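PDB 5Y1Z: drebrin from Homo sapiens, which probably binds actin filaments through its ADF-homology domain, as a developmentally regulated protein of the brain. Local coordinates for residues 124-128 and 129-133. Sequence-based numbering, arbitrary orientation.
Sequences EDIDA and GAIGQ
D127 and A130 meet where the loop following strand 116-120 gives way to the C-terminal helix 128-134, and the aspartate shows how a side chain can close the first turn of a helix. Its CB packs beside the methyl CB of A130, 4.0 Å away. A chi1 of -177° sets CG opposite the backbone N and beside the carbonyl carbon, 3.8 Å from A130 N, which brings OD1 to the amides of the opening turn. There OD1 accepts a hydrogen bond from A130 N at 2.7 Å; the donor arrives on the anti side of the carboxylate, 16° out of its plane. G129 N lies 2.9 Å from the same OD1, and the positive end of the helix dipole would probably favour the negative charge here. Alongside the cap, the regular helical i to i+4 bonds begin: I131 N donates to D127 O at 3.0 Å, with an N-H...O angle of 175°, and G132 N to A128 O at 2.9 Å. On the inner side, I126 CG2 and I131 CD1 touch loosely at 4.4 Å; these isoleucines also lean on I85 and V83 of strand 81-88, respectively, laying loop and helix against the sheet. D127 is thus a classic aspartate N-cap, at the N-terminus of the last helix of an ADF-homology fold.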
ATOM      1  N   GLU A 124      17.546  11.133 -22.602  1.00 62.53           N
ATOM      2  CA  GLU A 124      17.766  10.217 -23.710  1.00 67.54           C
ATOM      3  C   GLU A 124      16.930   8.949 -23.607  1.00 67.31           C
ATOM      4  O   GLU A 124      16.768   8.255 -24.615  1.00 72.38           O
ATOM      5  CB  GLU A 124      19.241   9.858 -23.799  1.00 79.08           C
ATOM      6  CG  GLU A 124      20.153  11.058 -23.781  1.00 87.19           C
ATOM      7  CD  GLU A 124      21.567  10.692 -23.408  1.00 95.43           C
ATOM      8  OE1 GLU A 124      21.844  10.628 -22.184  1.00 95.42           O
ATOM      9  OE2 GLU A 124      22.391  10.466 -24.332  1.00100.94           O
ATOM     10  N   ASP A 125      16.413   8.613 -22.420  1.00 59.14           N
ATOM     11  CA  ASP A 125      15.514   7.469 -22.312  1.00 55.76           C
ATOM     12  C   ASP A 125      14.129   7.777 -22.861  1.00 55.28           C
ATOM     13  O   ASP A 125      13.310   6.859 -22.997  1.00 56.98           O
ATOM     14  CB  ASP A 125      15.386   7.016 -20.854  1.00 55.19           C
ATOM     15  CG  ASP A 125      16.708   6.566 -20.249  1.00 61.46           C
ATOM     16  OD1 ASP A 125      16.898   6.745 -19.024  1.00 61.92           O
ATOM     17  OD2 ASP A 125      17.573   6.059 -20.990  1.00 65.48           O
ATOM     18  N   ILE A 126      13.860   9.031 -23.212  1.00 54.54           N
ATOM     19  CA  ILE A 126      12.525   9.459 -23.609  1.00 57.32           C
ATOM     20  C   ILE A 126      12.497   9.807 -25.086  1.00 64.04           C
ATOM     21  O   ILE A 126      12.501  10.983 -25.465  1.00 65.31           O
ATOM     22  CB  ILE A 126      12.078  10.634 -22.726  1.00 53.00           C
ATOM     23  CG1 ILE A 126      12.139  10.176 -21.267  1.00 47.69           C
ATOM     24  CG2 ILE A 126      10.698  11.159 -23.119  1.00 51.43           C
ATOM     25  CD1 ILE A 126      11.836  11.226 -20.313  1.00 44.62           C
ATOM     26  N   ASP A 127      12.465   8.770 -25.922  1.00 69.70           N
ATOM     27  CA  ASP A 127      12.428   8.889 -27.379  1.00 73.01           C
ATOM     28  C   ASP A 127      10.993   8.727 -27.871  1.00 68.22           C
ATOM     29  O   ASP A 127      10.438   7.622 -27.824  1.00 66.37           O
ATOM     30  CB  ASP A 127      13.346   7.850 -28.018  1.00 80.70           C
ATOM     31  CG  ASP A 127      13.402   7.974 -29.507  1.00 88.08           C
ATOM     32  OD1 ASP A 127      12.441   7.539 -30.172  1.00 91.79           O
ATOM     33  OD2 ASP A 127      14.399   8.521 -30.016  1.00 91.90           O
ATOM     34  N   ALA A 128      10.419   9.823 -28.378  1.00 67.43           N
ATOM     35  CA  ALA A 128       9.037   9.818 -28.855  1.00 66.19           C
ATOM     36  C   ALA A 128       8.771   8.689 -29.853  1.00 67.85           C
ATOM     37  O   ALA A 128       7.707   8.053 -29.814  1.00 65.74           O
ATOM     38  CB  ALA A 128       8.706  11.177 -29.470  1.00 65.18           C
ATOM     39  N   GLY A 129       9.726   8.423 -30.749  1.00 70.11           N
ATOM     40  CA  GLY A 129       9.572   7.301 -31.663  1.00 71.42           C
ATOM     41  C   GLY A 129       9.475   5.968 -30.940  1.00 71.16           C
ATOM     42  O   GLY A 129       8.505   5.228 -31.112  1.00 73.28           O
ATOM     43  N   ALA A 130      10.458   5.660 -30.088  1.00 68.24           N
ATOM     44  CA  ALA A 130      10.481   4.365 -29.413  1.00 68.36           C
ATOM     45  C   ALA A 130       9.204   4.137 -28.615  1.00 70.34           C
ATOM     46  O   ALA A 130       8.598   3.057 -28.674  1.00 73.76           O
ATOM     47  CB  ALA A 130      11.708   4.270 -28.512  1.00 64.08           C
ATOM     48  N   ILE A 131       8.777   5.151 -27.863  1.00 68.90           N
ATOM     49  CA  ILE A 131       7.513   5.055 -27.136  1.00 65.94           C
ATOM     50  C   ILE A 131       6.350   4.820 -28.105  1.00 69.27           C
ATOM     51  O   ILE A 131       5.470   3.988 -27.847  1.00 67.13           O
ATOM     52  CB  ILE A 131       7.302   6.313 -26.274  1.00 59.30           C
ATOM     53  CG1 ILE A 131       8.258   6.295 -25.076  1.00 56.71           C
ATOM     54  CG2 ILE A 131       5.855   6.419 -25.815  1.00 55.80           C
ATOM     55  CD1 ILE A 131       8.345   7.593 -24.326  1.00 52.34           C
ATOM     56  N   GLY A 132       6.333   5.533 -29.237  1.00 72.50           N
ATOM     57  CA  GLY A 132       5.250   5.342 -30.191  1.00 78.30           C
ATOM     58  C   GLY A 132       5.168   3.917 -30.707  1.00 87.04           C
ATOM     59  O   GLY A 132       4.094   3.308 -30.719  1.00 90.36           O
ATOM     60  N   GLN A 133       6.315   3.346 -31.095  1.00 90.95           N
ATOM     61  CA  GLN A 133       6.334   1.961 -31.552  1.00 95.30           C
ATOM     62  C   GLN A 133       5.860   1.022 -30.453  1.00 97.82           C
ATOM     63  O   GLN A 133       5.205   0.011 -30.732  1.00103.01           O
ATOM     64  CB  GLN A 133       7.733   1.571 -32.037  1.00 95.73           C
TER